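Local coordinates for Glyco_hydro_cc domain-containing protein (Pseudomonas viridiflava, PDB 6UAV) that cleaves internal linkages of beta-1,3-glucan as a family 128 glycoside hydrolase built on a TIM barrel, at residues Gly228-Thr231 with Ser237-Leu240; His160-Gly165 with Ala224-Arg229; Lys202-Met207 with Gly250-Ser255; His36-Ala41 with Asp241-Leu246. One frame throughout, in Å; residues are numbered along the deposited sequence. Where two conformers were deposited one is given.

Contact 1 (Gly228-Thr231 with Ser237-Leu240); sequences GRMT and SSLL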
loop_
_atom_site.group_PDB
_atom_site.type_symbol
_atom_site.label_atom_id
_atom_site.label_comp_id
_atom_site.label_asym_id
_atom_site.label_seq_id
_atom_site.Cartn_x
_atom_site.Cartn_y
_atom_site.Cartn_z
ATOM N N GLY A 228 -12.174 -1.426 -1.413
ATOM C CA GLY A 228 -13.248 -1.683 -2.397
ATOM C C GLY A 228 -14.606 -1.762 -1.701
ATOM O O GLY A 228 -15.510 -0.994 -1.977
ATOM N N ARG A 229 -14.750 -2.696 -0.795
ATOM C CA ARG A 229 -15.960 -2.882 0.005
ATOM C C ARG A 229 -15.603 -3.299 1.401
ATOM O O ARG A 229 -14.676 -4.121 1.564
ATOM C CB ARG A 229 -16.790 -4.077 -0.501
ATOM C CG ARG A 229 -17.176 -3.990 -1.951
ATOM C CD ARG A 229 -17.950 -5.243 -2.326
ATOM N NE ARG A 229 -18.431 -4.946 -3.644
ATOM C CZ ARG A 229 -17.780 -5.183 -4.766
ATOM N NH1 ARG A 229 -18.331 -4.802 -5.907
ATOM N NH2 ARG A 229 -16.589 -5.760 -4.747
ATOM N N MET A 230 -16.355 -2.815 2.362
ATOM C CA MET A 230 -16.336 -3.353 3.746
ATOM C C MET A 230 -17.721 -3.140 4.319
ATOM O O MET A 230 -18.432 -2.242 3.870
ATOM C CB MET A 230 -15.309 -2.627 4.634
ATOM C CG MET A 230 -15.515 -1.132 4.725
ATOM S SD MET A 230 -14.197 -0.286 5.619
ATOM C CE MET A 230 -14.365 -1.081 7.210
ATOM N N THR A 231 -18.070 -3.983 5.267
ATOM C CA THR A 231 -19.342 -3.931 6.009
ATOM C C THR A 231 -19.030 -4.401 7.429
ATOM O O THR A 231 -18.289 -5.376 7.579
ATOM C CB THR A 231 -20.408 -4.836 5.362
ATOM O OG1 THR A 231 -21.639 -4.450 5.951
ATOM C CG2 THR A 231 -20.202 -6.310 5.622
ATOM N N SER A 237 -16.190 4.297 3.718
ATOM C CA SER A 237 -14.872 4.079 3.072
ATOM C C SER A 237 -14.957 3.223 1.790
ATOM O O SER A 237 -13.996 3.228 1.021
ATOM C CB SER A 237 -13.911 3.468 4.096
ATOM O OG SER A 237 -12.590 3.938 3.888
ATOM N N SER A 238 -16.088 2.585 1.510
ATOM C CA SER A 238 -16.234 1.676 0.329
ATOM C C SER A 238 -16.308 2.442 -1.009
ATOM O O SER A 238 -17.128 3.388 -1.147
ATOM C CB SER A 238 -17.441 0.751 0.469
ATOM O OG SER A 238 -17.287 -0.125 1.589
ATOM N N LEU A 239 -15.550 1.979 -2.008
ATOM C CA LEU A 239 -15.600 2.501 -3.388
ATOM C C LEU A 239 -16.598 1.722 -4.264
ATOM O O LEU A 239 -16.989 2.263 -5.299
ATOM C CB LEU A 239 -14.229 2.380 -4.024
ATOM C CG LEU A 239 -13.065 3.075 -3.335
ATOM C CD1 LEU A 239 -11.799 2.700 -4.050
ATOM C CD2 LEU A 239 -13.213 4.579 -3.299
ATOM N N LEU A 240 -17.023 0.544 -3.827
ATOM C CA LEU A 240 -17.858 -0.404 -4.624
ATOM C C LEU A 240 -19.059 -0.846 -3.780
ATOM O O LEU A 240 -18.970 -0.904 -2.533
ATOM C CB LEU A 240 -17.034 -1.625 -5.045
ATOM C CG LEU A 240 -15.937 -1.339 -6.064
ATOM C CD1 LEU A 240 -14.886 -2.435 -6.064
ATOM C CD2 LEU A 240 -16.508 -1.064 -7.472
#
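Gly228 and Leu240 meet through the backbone: Leu240 N gives its hydrogen to Gly228 O at 2.8 Å. The same carbonyl also takes a weak, strongly bent bond from Leu239 N, 3.0 Å from Gly228 O, so one oxygen gathers two consecutive amides of the returning chain. Gly228 is buried, and having no side chain it lies close against Leu240 CD1, 4.1 Å from its CA. Ser238 OG accepts from Met230 N at 2.9 Å with an N-H...O angle of 151°. With its hydroxyl anti to its own carbonyl carbon (chi1 -63°), Ser238 is small enough to slip in beside the Arg229 backbone and do the work of a backbone acceptor. Beyond it Met230 SD lies 4.1 Å from Ser237 CB.

The extended Arg229 side chain crosses Leu240 at a slant, and Leu240 CB lies over one face of its guanidinium, off centre and 3.5 Å from NH1. Its nitrogens are engaged elsewhere: NE and NH1 bond to the carbonyls of Asp241 and Ala242, while NH2 forms a salt bridge with Asp17 and a hydrogen bond with Tyr10. Ser238 OG is also bonded to Asp233, and Ser237 OG to Phe226 O.

The loop following strand 220-225 is thus folded back on itself without any regular strand pairing. Backbone and hydroxyl bonds fix its course; the guanidinium gives apolar contact through one face, polar bonds through its nitrogens.

Contact 2 (His160-Gly165 with Ala224-Arg229); sequences HWYDYG and AWFTGR
At the C-terminal mouth of the TIM barrel, where the active site of such enzymes lies, Tyr162 and Phe226 meet just past the ends of strands 156-161 and 220-225. The rings form an offset edge-to-face pair, with the edge of Tyr162 turned toward the face of Phe226; their centroids are 5.8 Å apart and their planes stand at 71°. The phenol oxygen makes the nearest approach: Tyr162 OH sits over one face of Phe226, 3.1 Å from CG. Tyr162 CE2 adds an apolar contact to Phe226 CB at 3.9 Å. The Phe226-Thr227 peptide is cis, and Thr227 CB lies centrally over the other face, 3.5 Å above the ring plane. The aromatic ring is therefore wedged between its own successor and the tyrosine.

On the far side of Tyr162 the loop is braced by Trp161, whose NE1 gives an almost straight bond to Tyr164 O, at 2.8 Å and in the plane of the indole. A tyrosine suits its place here because its ring can pack while its hydroxyl bonds to Glu184, at the end of the seventh strand, where related TIM-barrel glycosidases commonly carry a catalytic carboxylate. A glycerol, probably from the crystallisation liquor, is hydrogen-bonded to Tyr162 N. Strand 180-185, which carries Glu184, runs between the two strands, pairing with Trp161 on one flank and with Ala224 on the other.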
loop_
_atom_site.group_PDB
_atom_site.type_symbol
_atom_site.label_atom_id
_atom_site.label_comp_id
_atom_site.label_asym_id
_atom_site.label_seq_id
_atom_site.Cartn_x
_atom_site.Cartn_y
_atom_site.Cartn_z
ATOM N N HIS A 160 0.807 3.517 5.787
ATOM C CA HIS A 160 -0.642 3.433 5.959
ATOM C C HIS A 160 -1.075 4.481 6.974
ATOM O O HIS A 160 -0.371 4.685 7.971
ATOM C CB HIS A 160 -1.008 2.047 6.558
ATOM C CG HIS A 160 -0.599 0.880 5.711
ATOM N ND1 HIS A 160 -0.726 -0.408 6.181
ATOM C CD2 HIS A 160 -0.166 0.816 4.442
ATOM C CE1 HIS A 160 -0.379 -1.254 5.199
ATOM N NE2 HIS A 160 -0.016 -0.509 4.103
ATOM N N TRP A 161 -2.218 5.121 6.739
ATOM C CA TRP A 161 -2.678 6.162 7.671
ATOM C C TRP A 161 -4.194 6.315 7.521
ATOM O O TRP A 161 -4.671 6.443 6.394
ATOM C CB TRP A 161 -1.935 7.461 7.416
ATOM C CG TRP A 161 -1.996 8.344 8.612
ATOM C CD1 TRP A 161 -2.684 9.538 8.732
ATOM C CD2 TRP A 161 -1.339 8.112 9.865
ATOM N NE1 TRP A 161 -2.489 10.044 9.982
ATOM C CE2 TRP A 161 -1.669 9.201 10.699
ATOM C CE3 TRP A 161 -0.469 7.114 10.346
ATOM C CZ2 TRP A 161 -1.212 9.278 12.004
ATOM C CZ3 TRP A 161 -0.034 7.190 11.649
ATOM C CH2 TRP A 161 -0.379 8.282 12.457
ATOM N N TYR A 162 -4.877 6.299 8.662
ATOM C CA TYR A 162 -6.356 6.361 8.772
ATOM C C TYR A 162 -6.847 7.588 9.567
ATOM O O TYR A 162 -7.867 7.544 10.243
ATOM C CB TYR A 162 -6.818 5.043 9.398
ATOM C CG TYR A 162 -6.715 3.890 8.438
ATOM C CD1 TYR A 162 -5.506 3.225 8.268
ATOM C CD2 TYR A 162 -7.779 3.532 7.619
ATOM C CE1 TYR A 162 -5.399 2.149 7.398
ATOM C CE2 TYR A 162 -7.692 2.470 6.736
ATOM C CZ TYR A 162 -6.488 1.785 6.617
ATOM O OH TYR A 162 -6.431 0.733 5.759
ATOM N N ASP A 163 -6.086 8.691 9.564
ATOM C CA ASP A 163 -6.402 9.865 10.419
ATOM C C ASP A 163 -5.947 11.101 9.678
ATOM O O ASP A 163 -5.419 11.027 8.565
ATOM C CB ASP A 163 -5.794 9.747 11.816
ATOM C CG ASP A 163 -6.571 10.380 12.950
ATOM O OD1 ASP A 163 -7.333 11.314 12.689
ATOM O OD2 ASP A 163 -6.366 9.949 14.089
ATOM N N TYR A 164 -6.249 12.246 10.281
ATOM C CA TYR A 164 -5.652 13.515 9.843
ATOM C C TYR A 164 -4.125 13.460 10.027
ATOM O O TYR A 164 -3.596 12.549 10.699
ATOM C CB TYR A 164 -6.215 14.656 10.686
ATOM C CG TYR A 164 -7.702 14.842 10.535
ATOM C CD1 TYR A 164 -8.569 14.172 11.374
ATOM C CD2 TYR A 164 -8.244 15.678 9.571
ATOM C CE1 TYR A 164 -9.941 14.311 11.265
ATOM C CE2 TYR A 164 -9.625 15.844 9.459
ATOM C CZ TYR A 164 -10.474 15.121 10.273
ATOM O OH TYR A 164 -11.834 15.290 10.215
ATOM N N GLY A 165 -3.446 14.407 9.373
ATOM C CA GLY A 165 -1.993 14.606 9.515
ATOM C C GLY A 165 -1.160 13.698 8.649
ATOM O O GLY A 165 0.097 13.591 8.934
ATOM N N ALA A 224 -2.973 4.011 -2.457
ATOM C CA ALA A 224 -4.089 3.093 -2.583
ATOM C C ALA A 224 -5.089 3.345 -1.477
ATOM O O ALA A 224 -4.752 3.243 -0.290
ATOM C CB ALA A 224 -3.575 1.697 -2.526
ATOM N N TRP A 225 -6.305 3.614 -1.922
ATOM C CA TRP A 225 -7.432 3.848 -1.001
ATOM C C TRP A 225 -7.867 2.537 -0.350
ATOM O O TRP A 225 -8.044 1.495 -1.060
ATOM C CB TRP A 225 -8.589 4.543 -1.735
ATOM C CG TRP A 225 -9.748 4.875 -0.852
ATOM C CD1 TRP A 225 -10.845 4.116 -0.573
ATOM C CD2 TRP A 225 -9.868 6.061 -0.061
ATOM N NE1 TRP A 225 -11.664 4.760 0.317
ATOM C CE2 TRP A 225 -11.094 5.979 0.632
ATOM C CE3 TRP A 225 -9.086 7.206 0.060
ATOM C CZ2 TRP A 225 -11.485 6.957 1.546
ATOM C CZ3 TRP A 225 -9.523 8.216 0.893
ATOM C CH2 TRP A 225 -10.690 8.079 1.641
ATOM N N PHE A 226 -8.208 2.612 0.926
ATOM C CA PHE A 226 -8.834 1.493 1.662
ATOM C C PHE A 226 -10.329 1.816 1.805
ATOM O O PHE A 226 -10.652 2.756 2.526
ATOM C CB PHE A 226 -8.169 1.278 3.016
ATOM C CG PHE A 226 -8.600 -0.006 3.642
ATOM C CD1 PHE A 226 -9.766 -0.038 4.370
ATOM C CD2 PHE A 226 -7.954 -1.202 3.377
ATOM C CE1 PHE A 226 -10.236 -1.212 4.906
ATOM C CE2 PHE A 226 -8.402 -2.390 3.916
ATOM C CZ PHE A 226 -9.536 -2.373 4.693
ATOM N N THR A 227 -11.239 1.100 1.113
ATOM C CA THR A 227 -11.015 -0.099 0.302
ATOM C C THR A 227 -12.152 -0.290 -0.711
ATOM O O THR A 227 -13.001 0.614 -0.878
ATOM C CB THR A 227 -10.946 -1.353 1.188
ATOM O OG1 THR A 227 -10.632 -2.553 0.464
ATOM C CG2 THR A 227 -12.241 -1.564 1.955
ATOM N N GLY A 228 -12.174 -1.426 -1.413
ATOM C CA GLY A 228 -13.248 -1.683 -2.397
ATOM C C GLY A 228 -14.606 -1.762 -1.701
ATOM O O GLY A 228 -15.510 -0.994 -1.977
ATOM N N ARG A 229 -14.750 -2.696 -0.795
ATOM C CA ARG A 229 -15.960 -2.882 0.005
ATOM C C ARG A 229 -15.603 -3.299 1.401
ATOM O O ARG A 229 -14.676 -4.121 1.564
ATOM C CB ARG A 229 -16.790 -4.077 -0.501
ATOM C CG ARG A 229 -17.176 -3.990 -1.951
ATOM C CD ARG A 229 -17.950 -5.243 -2.326
ATOM N NE ARG A 229 -18.431 -4.946 -3.644
ATOM C CZ ARG A 229 -17.780 -5.183 -4.766
ATOM N NH1 ARG A 229 -18.331 -4.802 -5.907
ATOM N NH2 ARG A 229 -16.589 -5.760 -4.747
#

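Contact 3 (Lys202-Met207 with Gly250-Ser255); sequences KQKQQM and GQYYLS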
loop_
_atom_site.group_PDB
_atom_site.type_symbol
_atom_site.label_atom_id
_atom_site.label_comp_id
_atom_site.label_asym_id
_atom_site.label_seq_id
_atom_site.Cartn_x
_atom_site.Cartn_y
_atom_site.Cartn_z
ATOM N N LYS A 202 -18.059 13.851 4.605
ATOM C CA LYS A 202 -16.849 14.158 5.410
ATOM C C LYS A 202 -15.769 13.248 4.844
ATOM O O LYS A 202 -14.675 13.727 4.678
ATOM C CB LYS A 202 -17.100 13.938 6.899
ATOM C CG LYS A 202 -17.858 15.081 7.558
ATOM C CD LYS A 202 -18.007 14.932 9.068
ATOM C CE LYS A 202 -19.070 15.872 9.611
ATOM N NZ LYS A 202 -19.307 15.776 11.075
ATOM N N GLN A 203 -16.125 12.026 4.447
ATOM C CA GLN A 203 -15.101 11.128 3.839
ATOM C C GLN A 203 -14.735 11.692 2.466
ATOM O O GLN A 203 -13.551 11.638 2.093
ATOM C CB GLN A 203 -15.576 9.675 3.715
ATOM C CG GLN A 203 -14.478 8.685 3.409
ATOM C CD GLN A 203 -13.438 8.625 4.500
ATOM O OE1 GLN A 203 -12.372 9.176 4.339
ATOM N NE2 GLN A 203 -13.732 7.906 5.573
ATOM N N LYS A 204 -15.722 12.222 1.712
ATOM C CA LYS A 204 -15.418 12.804 0.359
ATOM C C LYS A 204 -14.476 13.995 0.528
ATOM O O LYS A 204 -13.474 14.161 -0.242
ATOM C CB LYS A 204 -16.696 13.215 -0.391
ATOM C CG LYS A 204 -17.527 12.079 -0.980
ATOM C CD LYS A 204 -18.855 12.521 -1.580
ATOM C CE LYS A 204 -18.631 13.298 -2.857
ATOM N NZ LYS A 204 -19.923 13.766 -3.390
ATOM N N GLN A 205 -14.770 14.847 1.512
ATOM C CA GLN A 205 -13.934 16.043 1.797
ATOM C C GLN A 205 -12.504 15.574 2.079
ATOM O O GLN A 205 -11.532 16.154 1.548
ATOM C CB GLN A 205 -14.585 16.856 2.904
ATOM C CG GLN A 205 -13.951 18.230 3.095
ATOM C CD GLN A 205 -12.629 18.218 3.820
ATOM O OE1 GLN A 205 -12.346 17.342 4.643
ATOM N NE2 GLN A 205 -11.790 19.195 3.510
ATOM N N GLN A 206 -12.357 14.575 2.929
ATOM C CA GLN A 206 -11.015 14.145 3.362
ATOM C C GLN A 206 -10.330 13.374 2.216
ATOM O O GLN A 206 -9.114 13.595 2.006
ATOM C CB GLN A 206 -11.109 13.313 4.629
ATOM C CG GLN A 206 -11.122 14.187 5.866
ATOM C CD GLN A 206 -9.827 14.970 5.988
ATOM O OE1 GLN A 206 -8.770 14.365 6.237
ATOM N NE2 GLN A 206 -9.901 16.299 5.786
ATOM N N MET A 207 -11.073 12.603 1.423
ATOM C CA MET A 207 -10.500 11.952 0.215
ATOM C C MET A 207 -9.959 13.023 -0.716
ATOM O O MET A 207 -8.820 12.885 -1.200
ATOM C CB MET A 207 -11.548 11.098 -0.521
ATOM C CG MET A 207 -11.051 10.621 -1.863
ATOM S SD MET A 207 -12.320 9.690 -2.714
ATOM C CE MET A 207 -12.104 8.117 -1.876
ATOM N N GLY A 250 -16.758 6.026 -4.708
ATOM C CA GLY A 250 -15.925 5.415 -5.755
ATOM C C GLY A 250 -15.912 6.272 -7.002
ATOM O O GLY A 250 -14.860 6.514 -7.555
ATOM N N GLN A 251 -17.095 6.710 -7.455
ATOM C CA GLN A 251 -17.169 7.589 -8.637
ATOM C C GLN A 251 -16.286 8.812 -8.321
ATOM O O GLN A 251 -15.548 9.307 -9.212
ATOM C CB GLN A 251 -18.641 7.922 -8.940
ATOM C CG GLN A 251 -18.849 8.571 -10.286
ATOM C CD GLN A 251 -19.104 7.553 -11.378
ATOM O OE1 GLN A 251 -18.284 7.354 -12.282
ATOM N NE2 GLN A 251 -20.259 6.891 -11.309
ATOM N N TYR A 252 -16.407 9.359 -7.120
ATOM C CA TYR A 252 -15.719 10.618 -6.754
ATOM C C TYR A 252 -14.202 10.397 -6.835
ATOM O O TYR A 252 -13.481 11.148 -7.544
ATOM C CB TYR A 252 -16.191 11.095 -5.386
ATOM C CG TYR A 252 -15.640 12.430 -4.967
ATOM C CD1 TYR A 252 -16.012 13.579 -5.642
ATOM C CD2 TYR A 252 -14.862 12.580 -3.842
ATOM C CE1 TYR A 252 -15.586 14.838 -5.239
ATOM C CE2 TYR A 252 -14.438 13.828 -3.417
ATOM C CZ TYR A 252 -14.771 14.968 -4.127
ATOM O OH TYR A 252 -14.336 16.227 -3.773
ATOM N N TYR A 253 -13.731 9.337 -6.204
ATOM C CA TYR A 253 -12.291 8.944 -6.240
ATOM C C TYR A 253 -11.737 8.928 -7.661
ATOM O O TYR A 253 -10.629 9.501 -7.934
ATOM C CB TYR A 253 -12.093 7.592 -5.584
ATOM C CG TYR A 253 -10.666 7.135 -5.397
ATOM C CD1 TYR A 253 -9.725 7.884 -4.715
ATOM C CD2 TYR A 253 -10.250 5.882 -5.837
ATOM C CE1 TYR A 253 -8.421 7.453 -4.504
ATOM C CE2 TYR A 253 -8.965 5.415 -5.604
ATOM C CZ TYR A 253 -8.038 6.185 -4.911
ATOM O OH TYR A 253 -6.757 5.811 -4.672
ATOM N N LEU A 254 -12.457 8.280 -8.563
ATOM C CA LEU A 254 -11.949 8.071 -9.937
ATOM C C LEU A 254 -11.937 9.372 -10.713
ATOM O O LEU A 254 -11.144 9.462 -11.719
ATOM C CB LEU A 254 -12.775 6.969 -10.630
ATOM C CG LEU A 254 -12.855 5.640 -9.886
ATOM C CD1 LEU A 254 -13.722 4.657 -10.663
ATOM C CD2 LEU A 254 -11.505 5.039 -9.629
ATOM N N SER A 255 -12.748 10.339 -10.314
ATOM C CA SER A 255 -12.931 11.643 -11.012
ATOM C C SER A 255 -11.892 12.658 -10.573
ATOM O O SER A 255 -11.763 13.684 -11.260
ATOM C CB SER A 255 -14.296 12.239 -10.674
ATOM O OG SER A 255 -14.240 12.936 -9.384
#
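Helices 202-207 and 250-255 run side by side in nearly the same direction, their axes 10.6 Å apart at an angle of 15°, with the CA atoms of Met207 and Tyr253 separated by 7.3 Å. Two pairs of side chains fill the gap. On the outer side the aliphatic part of Lys204 lies across the Tyr252 ring: CE stands 3.8 Å from the Tyr252 centroid and only 14° off the ring normal, a clear CH-pi contact. A bend late in the lysine chain (chi3 71°) brings CE over the ring face, and NZ, 4.8 Å from the same Tyr252 centroid, adds a cation-pi interaction. The ammonium is shared, since it also forms a salt bridge with Glu248 at the start of helix 248-255. Lysine serves well at this partly exposed seam, laying methylene groups on an aromatic while its ammonium pairs with an acid.

Deeper in, Met207 is the apolar filler. Its sulfur touches Tyr253 CB at 3.6 Å and its CE meets Tyr253 CD1 at 3.7 Å, while the thioether approaches both tyrosine rings obliquely, SD lying 4.0 Å from Tyr252 CD2. These are Met-aromatic contacts, and the flexible, polarisable thioether can adapt to two rings at once.

The two helices are neighbours on the outside of the barrel, following strands 180-185 and 220-225. Beneath them Met207 and Tyr253 both reach Trp225 of strand 220-225, and Tyr253 OH bonds to Gly7 O of strand 6-9, where the barrel closes.

Contact 4 (His36-Ala41 with Asp241-Leu246); sequences HDRLAA and DAEGRL
Glu243 OE2 is gripped by two residues: Arg38 NH1 donates to it at 3.0 Å, Arg38 NH2 adds a weak bond to OE2 at 3.3 Å, and Ser14 OG makes a further hydrogen bond. One carboxylate oxygen thus forks between the two terminal nitrogens of the guanidinium, instead of each oxygen taking one nitrogen as in a two-pronged pair. The planes explain this, for carboxylate and guanidinium stand 89° apart, so that OE2 alone comes to the arginine's edge. Arg38 NH1 meets the syn lone pair of OE2, with the oxygen tilted somewhat out of the guanidinium plane.

Both residues need length here, because their CA atoms are 13.6 Å apart. Arg38 starts with CG anti to the backbone N (chi1 -173°) and stays extended to NE; Glu243 is likewise stretched, and the two chains approach from opposite directions.

The backbone at each end is fixed within its own loop. In the short 3-10 segment 37-39, Arg38 N gives a straight bond to His36 ND1 at 3.0 Å, in the imidazole plane, so that nitrogen must act as an acceptor. Glu243 occupies the second position of a type II turn closed by Arg245 N to Ala242 O at 2.9 Å, with Gly244 next in the positive-phi position such a turn commonly gives to glycine.

The bridge lies on the surface, passing by Ser14 and Pro15 at the start of helix 15-22. Exposure to water probably tempers its strength, yet the two unlike charges and the serine hydroxyl give a directional tie between loops distant in sequence.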
loop_
_atom_site.group_PDB
_atom_site.type_symbol
_atom_site.label_atom_id
_atom_site.label_comp_id
_atom_site.label_asym_id
_atom_site.label_seq_id
_atom_site.Cartn_x
_atom_site.Cartn_y
_atom_site.Cartn_z
ATOM N N HIS A 36 -6.274 -12.439 -7.143
ATOM C CA HIS A 36 -7.374 -13.387 -6.880
ATOM C C HIS A 36 -7.470 -14.413 -8.021
ATOM O O HIS A 36 -7.302 -14.050 -9.194
ATOM C CB HIS A 36 -8.697 -12.657 -6.761
ATOM C CG HIS A 36 -9.774 -13.504 -6.179
ATOM N ND1 HIS A 36 -10.434 -14.458 -6.897
ATOM C CD2 HIS A 36 -10.264 -13.555 -4.915
ATOM C CE1 HIS A 36 -11.326 -15.045 -6.099
ATOM N NE2 HIS A 36 -11.285 -14.456 -4.889
ATOM N N ASP A 37 -7.738 -15.664 -7.691
ATOM C CA ASP A 37 -7.713 -16.771 -8.680
ATOM C C ASP A 37 -8.753 -16.543 -9.784
ATOM O O ASP A 37 -8.519 -17.038 -10.914
ATOM C CB ASP A 37 -7.912 -18.148 -8.025
ATOM C CG ASP A 37 -6.645 -18.699 -7.355
ATOM O OD1 ASP A 37 -5.512 -18.211 -7.672
ATOM O OD2 ASP A 37 -6.803 -19.563 -6.443
ATOM N N ARG A 38 -9.821 -15.805 -9.503
ATOM C CA ARG A 38 -10.886 -15.518 -10.505
ATOM C C ARG A 38 -10.266 -14.782 -11.699
ATOM O O ARG A 38 -10.756 -14.988 -12.846
ATOM C CB ARG A 38 -12.040 -14.788 -9.831
ATOM C CG ARG A 38 -13.229 -14.610 -10.760
ATOM C CD ARG A 38 -14.385 -13.960 -10.019
ATOM N NE ARG A 38 -15.512 -13.660 -10.899
ATOM C CZ ARG A 38 -16.569 -12.916 -10.563
ATOM N NH1 ARG A 38 -17.538 -12.700 -11.442
ATOM N NH2 ARG A 38 -16.656 -12.430 -9.342
ATOM N N LEU A 39 -9.151 -14.051 -11.499
ATOM C CA LEU A 39 -8.613 -13.201 -12.614
ATOM C C LEU A 39 -7.544 -13.927 -13.416
ATOM O O LEU A 39 -6.971 -13.310 -14.344
ATOM C CB LEU A 39 -8.049 -11.915 -12.011
ATOM C CG LEU A 39 -9.073 -10.937 -11.453
ATOM C CD1 LEU A 39 -8.386 -9.765 -10.776
ATOM C CD2 LEU A 39 -9.947 -10.379 -12.539
ATOM N N ALA A 40 -7.243 -15.203 -13.122
ATOM C CA ALA A 40 -6.069 -15.893 -13.695
ATOM C C ALA A 40 -6.106 -15.932 -15.225
ATOM O O ALA A 40 -5.029 -15.953 -15.841
ATOM C CB ALA A 40 -5.985 -17.314 -13.172
ATOM N N ALA A 41 -7.269 -16.113 -15.825
ATOM C CA ALA A 41 -7.421 -16.281 -17.300
ATOM C C ALA A 41 -8.022 -15.027 -17.946
ATOM O O ALA A 41 -8.646 -15.146 -19.045
ATOM C CB ALA A 41 -8.254 -17.494 -17.588
ATOM N N ASP A 241 -20.156 -1.198 -4.450
ATOM C CA ASP A 241 -21.330 -1.755 -3.708
ATOM C C ASP A 241 -21.689 -3.074 -4.401
ATOM O O ASP A 241 -20.957 -4.073 -4.162
ATOM C CB ASP A 241 -22.466 -0.751 -3.587
ATOM C CG ASP A 241 -23.598 -1.213 -2.675
ATOM O OD1 ASP A 241 -23.494 -2.303 -2.044
ATOM O OD2 ASP A 241 -24.583 -0.532 -2.647
ATOM N N ALA A 242 -22.727 -3.102 -5.237
ATOM C CA ALA A 242 -23.059 -4.315 -6.017
ATOM C C ALA A 242 -21.836 -4.685 -6.867
ATOM O O ALA A 242 -21.073 -3.811 -7.241
ATOM C CB ALA A 242 -24.286 -4.067 -6.894
ATOM N N GLU A 243 -21.714 -5.945 -7.266
ATOM C CA GLU A 243 -20.679 -6.342 -8.236
ATOM C C GLU A 243 -20.710 -5.424 -9.464
ATOM O O GLU A 243 -21.773 -5.236 -10.097
ATOM C CB GLU A 243 -20.806 -7.815 -8.580
ATOM C CG GLU A 243 -19.737 -8.282 -9.518
ATOM C CD GLU A 243 -19.684 -9.783 -9.671
ATOM O OE1 GLU A 243 -20.568 -10.461 -9.124
ATOM O OE2 GLU A 243 -18.826 -10.215 -10.437
ATOM N N GLY A 244 -19.552 -4.852 -9.770
ATOM C CA GLY A 244 -19.376 -3.968 -10.935
ATOM C C GLY A 244 -20.015 -2.582 -10.771
ATOM O O GLY A 244 -20.093 -1.863 -11.795
ATOM N N ARG A 245 -20.394 -2.181 -9.558
ATOM C CA ARG A 245 -21.009 -0.849 -9.349
ATOM C C ARG A 245 -20.215 0.001 -8.351
ATOM O O ARG A 245 -20.014 -0.460 -7.225
ATOM C CB ARG A 245 -22.446 -0.951 -8.826
ATOM C CG ARG A 245 -23.155 0.393 -8.937
ATOM C CD ARG A 245 -24.657 0.389 -9.252
ATOM N NE ARG A 245 -24.965 -0.082 -10.607
ATOM C CZ ARG A 245 -25.970 -0.910 -10.926
ATOM N NH1 ARG A 245 -26.798 -1.383 -9.999
ATOM N NH2 ARG A 245 -26.126 -1.295 -12.182
ATOM N N LEU A 246 -19.833 1.213 -8.755
ATOM C CA LEU A 246 -19.231 2.222 -7.837
ATOM C C LEU A 246 -20.273 2.736 -6.839
ATOM O O LEU A 246 -21.473 2.852 -7.188
ATOM C CB LEU A 246 -18.653 3.387 -8.629
ATOM C CG LEU A 246 -17.536 2.971 -9.593
ATOM C CD1 LEU A 246 -17.254 4.055 -10.600
ATOM C CD2 LEU A 246 -16.292 2.588 -8.842
#

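Overall arrangement
Contact 1 lies within 13 Å of each of the others: its centre is 11 Å from that of contact 2, 12 Å from contact 3 and 13 Å from contact 4, whereas contact 4 is 21 Å from both contacts 2 and 3. Gly228 and Arg229 belong to contacts 1 and 2 alike, so the loop beginning at the active-site mouth runs outward into the fold of contact 1. From there Leu239 CD2 packs 4.0 Å from Met207 CE of contact 3, and Leu240 CD2 lies 3.6 Å from Arg245 O of contact 4. Contacts 2 and 3, 12 Å apart, also touch directly, Trp225 CE2 to Met207 CE at 3.4 Å. A bound glycerol lies beside contact 2, about 4 Å from the Tyr162 side chain.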